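Local coordinates for uncharacterized hypothetical protein (Bacteroides uniformis, PDB 4EIU) that is of unknown function but belongs to the DUF3823 family, whose N-terminal domain is grouped with transthyretin-like folds, at residues V129-V134 with E202-S207; D164-V169 with S185-Y190; V117-N122 with V219-R224. All coordinates share one frame; numbering follows the deposited sequence.

Contact 1: residues V129-V134 with E202-S207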
# COMPACT_ATOMS: atom_id res chain seq x y z
N VAL A 129 -9.30 19.05 17.90
CA VAL A 129 -9.73 17.78 17.34
C VAL A 129 -10.03 18.03 15.86
O VAL A 129 -10.66 19.04 15.51
CB VAL A 129 -10.95 17.16 18.09
CG1 VAL A 129 -10.68 17.09 19.60
CG2 VAL A 129 -12.24 17.94 17.84
N ILE A 130 -9.52 17.14 15.01
CA ILE A 130 -9.70 17.23 13.55
C ILE A 130 -10.73 16.21 13.07
O ILE A 130 -10.80 15.08 13.59
CB ILE A 130 -8.38 16.94 12.79
CG1 ILE A 130 -7.21 17.72 13.39
CG2 ILE A 130 -8.55 17.29 11.31
CD1 ILE A 130 -5.90 17.43 12.70
N LYS A 131 -11.51 16.61 12.06
CA LYS A 131 -12.62 15.80 11.55
C LYS A 131 -12.61 15.85 10.04
O LYS A 131 -12.58 16.94 9.46
CB LYS A 131 -13.95 16.36 12.07
CG LYS A 131 -15.21 15.73 11.49
CD LYS A 131 -16.45 16.34 12.15
CE LYS A 131 -17.73 16.00 11.40
NZ LYS A 131 -18.94 16.53 12.08
N ALA A 132 -12.67 14.67 9.42
CA ALA A 132 -12.54 14.52 7.97
C ALA A 132 -13.59 13.57 7.42
O ALA A 132 -14.10 12.72 8.14
CB ALA A 132 -11.15 13.99 7.64
N GLN A 133 -13.87 13.73 6.12
CA GLN A 133 -14.69 12.81 5.35
C GLN A 133 -13.79 11.92 4.48
O GLN A 133 -13.01 12.43 3.65
CB GLN A 133 -15.67 13.59 4.46
CG GLN A 133 -16.59 14.53 5.24
CD GLN A 133 -17.58 13.77 6.10
OE1 GLN A 133 -17.38 13.59 7.30
NE2 GLN A 133 -18.64 13.29 5.48
N VAL A 134 -13.88 10.61 4.68
CA VAL A 134 -13.08 9.62 3.93
C VAL A 134 -13.99 8.78 3.05
O VAL A 134 -15.06 8.34 3.49
CB VAL A 134 -12.28 8.68 4.87
CG1 VAL A 134 -11.52 7.63 4.06
CG2 VAL A 134 -11.29 9.46 5.72
N GLU A 202 -19.29 8.64 2.04
CA GLU A 202 -18.41 9.44 2.90
C GLU A 202 -18.51 8.98 4.36
O GLU A 202 -19.59 8.97 4.92
CB GLU A 202 -18.76 10.91 2.80
CG GLU A 202 -18.59 11.47 1.39
CD GLU A 202 -18.93 12.94 1.29
OE1 GLU A 202 -18.74 13.67 2.28
OE2 GLU A 202 -19.37 13.37 0.20
N VAL A 203 -17.39 8.51 4.91
CA VAL A 203 -17.30 8.09 6.31
C VAL A 203 -16.63 9.22 7.10
O VAL A 203 -15.56 9.72 6.73
CB VAL A 203 -16.48 6.78 6.45
CG1 VAL A 203 -16.30 6.39 7.92
CG2 VAL A 203 -17.11 5.64 5.65
N THR A 204 -17.27 9.64 8.19
CA THR A 204 -16.72 10.67 9.07
C THR A 204 -15.77 10.01 10.06
O THR A 204 -16.14 9.02 10.70
CB THR A 204 -17.79 11.36 9.89
OG1 THR A 204 -18.80 11.87 9.00
CG2 THR A 204 -17.18 12.51 10.72
N ILE A 205 -14.58 10.57 10.18
CA ILE A 205 -13.62 10.14 11.18
C ILE A 205 -12.99 11.36 11.89
O ILE A 205 -12.89 12.44 11.30
CB ILE A 205 -12.57 9.21 10.55
CG1 ILE A 205 -11.69 8.58 11.63
CG2 ILE A 205 -11.77 9.94 9.47
CD1 ILE A 205 -11.01 7.31 11.18
N GLN A 206 -12.59 11.16 13.15
CA GLN A 206 -12.12 12.20 14.05
C GLN A 206 -10.83 11.81 14.72
O GLN A 206 -10.67 10.66 15.16
CB GLN A 206 -13.15 12.42 15.17
CG GLN A 206 -13.97 13.67 15.00
CD GLN A 206 -14.76 14.00 16.25
OE1 GLN A 206 -15.92 13.67 16.35
NE2 GLN A 206 -14.11 14.63 17.22
N SER A 207 -9.92 12.78 14.84
CA SER A 207 -8.68 12.59 15.59
C SER A 207 -8.98 12.33 17.07
O SER A 207 -10.08 12.58 17.54
CB SER A 207 -7.75 13.82 15.44
OG SER A 207 -8.21 14.94 16.19
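Ala132 and Ile205 form a hydrogen-bonded pair, with Ala132 N 2.9 Å from Ile205 O, at the middle of an antiparallel ladder whose short strand axes run 155° apart. Val134 and Val203 form the next such pair. At the other end, Ser207 N donates to Ile130 O (2.8 Å), and Ile130 N returns a nearly straight bond to Ser207 OG (2.8 Å), so a hydroxyl replaces the carbonyl where strand 202-206 gives way to loop. On the face bearing Lys131, Gln133, Thr204 and Gln206, the Gln133 chain bends at chi2 (-68°), which swings CD back toward the partner strand. There the amide bridges two residues: its OE1 accepts from Thr204 OG1 in the carbonyl plane, on a lone pair (2.8 Å), while its NE2 donates to Glu202 OE1 on the anti side (3.2 Å). The amide and carboxylate planes stand 69° apart, and the two bonds together fix which way the amide is flipped. The ladder joins the second and fifth strands of a two-sheet beta sandwich whose strand order matches a fibronectin type III-like domain. Beside Gln133, the extended Lys131 chain slants past Thr204, its CE 3.6 Å from Thr204 CG2. The opposite face is apolar and turns toward the other sheet: Val134 CG2 touches Ile205 CG2 at 3.8 Å, and Ala132 and Ile205 pack on Phe167.

Contact 2: residues D164-V169 with S185-Y190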
# COMPACT_ATOMS: atom_id res chain seq x y z
N ASP A 164 -10.96 -1.99 8.44
CA ASP A 164 -10.74 -0.76 9.19
C ASP A 164 -10.43 0.43 8.30
O ASP A 164 -10.00 0.24 7.17
CB ASP A 164 -9.61 -0.92 10.24
CG ASP A 164 -8.27 -1.34 9.64
OD1 ASP A 164 -8.07 -2.55 9.47
OD2 ASP A 164 -7.42 -0.45 9.40
N ILE A 165 -10.67 1.64 8.84
CA ILE A 165 -10.16 2.88 8.30
C ILE A 165 -9.25 3.51 9.34
O ILE A 165 -9.57 3.51 10.53
CB ILE A 165 -11.26 3.91 7.98
CG1 ILE A 165 -12.07 3.47 6.76
CG2 ILE A 165 -10.65 5.31 7.75
CD1 ILE A 165 -13.37 4.23 6.55
N GLN A 166 -8.13 4.05 8.91
CA GLN A 166 -7.22 4.76 9.81
C GLN A 166 -7.21 6.21 9.42
O GLN A 166 -7.26 6.52 8.22
CB GLN A 166 -5.79 4.22 9.68
CG GLN A 166 -5.67 2.72 9.91
CD GLN A 166 -6.03 2.33 11.32
OE1 GLN A 166 -5.59 2.99 12.27
NE2 GLN A 166 -6.82 1.26 11.47
N PHE A 167 -7.13 7.09 10.43
CA PHE A 167 -6.90 8.50 10.25
C PHE A 167 -5.57 8.79 10.96
O PHE A 167 -5.52 8.96 12.17
CB PHE A 167 -8.08 9.27 10.82
CG PHE A 167 -8.05 10.75 10.58
CD1 PHE A 167 -7.83 11.27 9.33
CD2 PHE A 167 -8.33 11.62 11.63
CE1 PHE A 167 -7.86 12.64 9.12
CE2 PHE A 167 -8.36 12.99 11.42
CZ PHE A 167 -8.11 13.49 10.16
N PHE A 168 -4.49 8.74 10.18
CA PHE A 168 -3.15 8.96 10.69
C PHE A 168 -2.91 10.46 10.80
O PHE A 168 -3.23 11.23 9.89
CB PHE A 168 -2.09 8.33 9.78
CG PHE A 168 -2.12 6.82 9.75
CD1 PHE A 168 -1.91 6.07 10.91
CD2 PHE A 168 -2.29 6.14 8.55
CE1 PHE A 168 -1.91 4.68 10.86
CE2 PHE A 168 -2.30 4.75 8.50
CZ PHE A 168 -2.09 4.02 9.65
N VAL A 169 -2.38 10.87 11.95
CA VAL A 169 -2.03 12.27 12.18
C VAL A 169 -0.58 12.32 12.64
O VAL A 169 -0.16 11.51 13.49
CB VAL A 169 -2.98 12.90 13.22
CG1 VAL A 169 -2.57 14.32 13.56
CG2 VAL A 169 -4.41 12.85 12.70
N SER A 185 -3.74 10.15 16.16
CA SER A 185 -4.18 9.18 15.15
C SER A 185 -5.41 8.42 15.68
O SER A 185 -5.58 8.24 16.90
CB SER A 185 -3.04 8.22 14.79
OG SER A 185 -1.99 8.93 14.16
N SER A 186 -6.31 8.05 14.77
CA SER A 186 -7.53 7.38 15.14
C SER A 186 -7.86 6.30 14.15
O SER A 186 -7.16 6.13 13.14
CB SER A 186 -8.69 8.38 15.25
OG SER A 186 -9.13 8.87 13.99
N SER A 187 -8.91 5.55 14.44
CA SER A 187 -9.36 4.53 13.53
C SER A 187 -10.80 4.11 13.77
O SER A 187 -11.40 4.46 14.79
CB SER A 187 -8.38 3.35 13.56
OG SER A 187 -8.41 2.68 14.79
N ILE A 188 -11.39 3.44 12.78
CA ILE A 188 -12.67 2.78 12.94
C ILE A 188 -12.46 1.36 12.47
O ILE A 188 -11.93 1.16 11.37
CB ILE A 188 -13.81 3.40 12.10
CG1 ILE A 188 -13.93 4.92 12.34
CG2 ILE A 188 -15.14 2.74 12.47
CD1 ILE A 188 -14.70 5.64 11.26
N ASN A 189 -12.85 0.38 13.29
CA ASN A 189 -12.80 -1.03 12.94
C ASN A 189 -14.18 -1.51 12.54
O ASN A 189 -15.15 -1.07 13.10
CB ASN A 189 -12.36 -1.87 14.14
CG ASN A 189 -10.98 -1.50 14.63
OD1 ASN A 189 -10.07 -1.44 13.86
ND2 ASN A 189 -10.84 -1.24 15.92
N TYR A 190 -14.25 -2.42 11.57
CA TYR A 190 -15.52 -2.96 11.07
C TYR A 190 -15.51 -4.48 11.21
O TYR A 190 -14.55 -5.13 10.80
CB TYR A 190 -15.71 -2.57 9.60
CG TYR A 190 -15.80 -1.07 9.43
CD1 TYR A 190 -16.99 -0.39 9.69
CD2 TYR A 190 -14.69 -0.33 9.09
CE1 TYR A 190 -17.08 0.99 9.57
CE2 TYR A 190 -14.77 1.05 8.96
CZ TYR A 190 -15.95 1.71 9.19
OH TYR A 190 -15.98 3.06 9.05
O HOH W 1 -7.78 -0.17 13.86
O HOH W 2 -4.44 5.43 13.18
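Gln166 lays its carboxamide across Ser187, with OE1 3.1 Å from Ser187 CB, between antiparallel strands paired through Ile165 with Ile188 and Phe167 with Ser186. Strand 186-189 is an outermost strand of the four-stranded sheet, beside 162-170; in a fibronectin type III-like sandwich this is the C-C' pair. Gln166 NE2 donates to Asp164 OD2 on its own strand (2.8 Å), from above the carboxylate plane. The same nitrogen donates to a water that also meets Ser187 OG and, as donor, Asn189 OD1. A second water donates to both Gln166 OE1 and Ser186 O. On the other face, Ser186 OG lies at the edge of the Phe167 ring and in its plane, 3.7 Å from Phe167 CD2; its polar partner is Gln206 O. Tyr190 turns the edge of its ring to Asp164 CA and slants past Ile165, its OH 3.8 Å from Ile165 CD1. Where the ladder ends, Ser185 OG has swung beside its own backbone N (chi1 -65°); it accepts an almost straight bond from Val169 N (3.0 Å) and is also bonded to Asp181 O. The buried Asp164 meets Arg224 NE in a salt bridge and Trp238 NE1 in a hydrogen bond. With these donors around it, the carboxylate would probably remain ionised, and the Gln166 amide, bonded at both ends, is held in one orientation.

Contact 3: residues V117-N122 with V219-R224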
# COMPACT_ATOMS: atom_id res chain seq x y z
N VAL A 117 -8.65 5.05 -1.62
CA VAL A 117 -9.00 5.79 -0.40
C VAL A 117 -8.71 7.25 -0.63
O VAL A 117 -7.60 7.60 -0.99
CB VAL A 117 -8.16 5.32 0.81
CG1 VAL A 117 -8.59 6.07 2.08
CG2 VAL A 117 -8.22 3.80 0.97
N GLU A 118 -9.71 8.11 -0.41
CA GLU A 118 -9.53 9.54 -0.63
C GLU A 118 -10.24 10.34 0.44
O GLU A 118 -11.20 9.87 1.05
CB GLU A 118 -10.09 9.93 -2.00
CG GLU A 118 -11.59 9.67 -2.13
CD GLU A 118 -12.10 9.68 -3.56
OE1 GLU A 118 -11.78 10.65 -4.29
OE2 GLU A 118 -12.85 8.74 -3.93
N PHE A 119 -9.77 11.56 0.64
CA PHE A 119 -10.54 12.56 1.40
C PHE A 119 -11.60 13.18 0.50
O PHE A 119 -11.40 13.30 -0.71
CB PHE A 119 -9.63 13.65 1.92
CG PHE A 119 -8.74 13.21 3.04
CD1 PHE A 119 -9.29 12.82 4.27
CD2 PHE A 119 -7.35 13.19 2.89
CE1 PHE A 119 -8.47 12.43 5.32
CE2 PHE A 119 -6.53 12.80 3.93
CZ PHE A 119 -7.08 12.42 5.16
N VAL A 120 -12.74 13.56 1.07
CA VAL A 120 -13.77 14.23 0.29
C VAL A 120 -13.74 15.72 0.58
O VAL A 120 -13.53 16.51 -0.34
CB VAL A 120 -15.17 13.64 0.54
CG1 VAL A 120 -16.21 14.42 -0.25
CG2 VAL A 120 -15.17 12.18 0.14
N GLY A 121 -13.91 16.12 1.83
CA GLY A 121 -13.86 17.56 2.15
C GLY A 121 -12.47 18.06 2.49
O GLY A 121 -11.49 17.36 2.35
N ASN A 122 -12.39 19.31 2.95
CA ASN A 122 -11.25 19.78 3.74
C ASN A 122 -11.52 19.39 5.19
O ASN A 122 -12.64 19.57 5.67
CB ASN A 122 -11.13 21.30 3.68
CG ASN A 122 -10.61 21.78 2.35
OD1 ASN A 122 -9.56 21.34 1.89
ND2 ASN A 122 -11.33 22.70 1.72
N VAL A 219 -2.36 14.98 7.94
CA VAL A 219 -3.35 13.90 8.13
C VAL A 219 -3.50 13.06 6.87
O VAL A 219 -3.27 13.53 5.76
CB VAL A 219 -4.74 14.45 8.53
CG1 VAL A 219 -4.64 15.38 9.73
CG2 VAL A 219 -5.40 15.15 7.36
N ARG A 220 -3.88 11.81 7.05
CA ARG A 220 -3.97 10.89 5.93
C ARG A 220 -4.90 9.73 6.26
O ARG A 220 -4.90 9.25 7.39
CB ARG A 220 -2.59 10.35 5.62
CG ARG A 220 -2.40 9.84 4.21
CD ARG A 220 -0.94 9.46 4.04
NE ARG A 220 -0.67 8.89 2.72
CZ ARG A 220 0.42 8.19 2.40
NH1 ARG A 220 1.38 7.94 3.29
NH2 ARG A 220 0.54 7.70 1.17
N ALA A 221 -5.66 9.28 5.27
CA ALA A 221 -6.58 8.15 5.43
C ALA A 221 -5.97 6.91 4.86
O ALA A 221 -5.13 6.97 3.94
CB ALA A 221 -7.93 8.44 4.81
N ALA A 222 -6.34 5.77 5.45
CA ALA A 222 -5.92 4.49 4.97
C ALA A 222 -7.01 3.49 5.25
O ALA A 222 -7.79 3.68 6.18
CB ALA A 222 -4.61 4.06 5.63
N ALA A 223 -7.08 2.44 4.42
CA ALA A 223 -8.05 1.33 4.62
C ALA A 223 -7.44 0.04 4.07
O ALA A 223 -6.54 0.04 3.20
CB ALA A 223 -9.37 1.64 3.99
N ARG A 224 -7.85 -1.07 4.67
CA ARG A 224 -7.35 -2.36 4.21
C ARG A 224 -8.42 -3.43 4.28
O ARG A 224 -9.48 -3.24 4.91
CB ARG A 224 -6.14 -2.75 5.03
CG ARG A 224 -6.43 -2.94 6.51
CD ARG A 224 -5.21 -3.43 7.23
NE ARG A 224 -5.42 -3.40 8.67
CZ ARG A 224 -4.54 -3.80 9.57
NH1 ARG A 224 -3.35 -4.24 9.21
NH2 ARG A 224 -4.86 -3.73 10.86
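The Phe119 ring meets strand 219-224 with its edge, where Arg220 CA lies near the ring plane, 3.6 Å from Phe119 CZ, and Arg220 N sits in that plane. The far end of the ring reaches between the side chains of Val219 and Ala221, and the nearest approach is from Phe119 CZ to Ala221 N, 3.4 Å. Phe119 CZ touches Val219 CG2 at 3.9 Å, and Phe119 CE1 touches Ala221 CB at 4.1 Å. An alanine in place of Phe119 would probably open a gap beside Val219 and Ala221, since every one of these ring contacts would go. Val117, two residues earlier, carries the rest of the contact with its two methyl branches split between two alanines: CG1 rests on Ala221 CB (3.7 Å) and CG2 on Ala223 CB (3.9 Å). The axes of the two short strands approach to 6.6 Å, close for facing sheets and consistent with the small alanine side chains between them. The contact is thus an apolar join within the core of the beta sandwich. Val134 of strand 129-138 also packs on Ala221, Phe167 of strand 162-170 touches both Phe119 and Val219, and strand 239-247 flanks the ring through Ser241 and Met244.

From the N terminus, the chain first lays down the domain of the five-stranded sheet and then enters the sandwich at 117-122, which waits for 219-224 to close contact 3, the widest loop. Next comes 129-134, the first half of contact 1, and then 164-169, the first half of contact 2. Contact 2 closes first, at 185-190, contact 1 follows at 202-207, and contact 3 last, so the three enclose one another in order without crossing. Contact 1 belongs to the three-stranded sheet and contact 2 to the four-stranded one, while contact 3 spans the two. Val203 packing on Tyr190 links contacts 1 and 2; backbone bonding between 164-169 and 219-224 joins contacts 2 and 3.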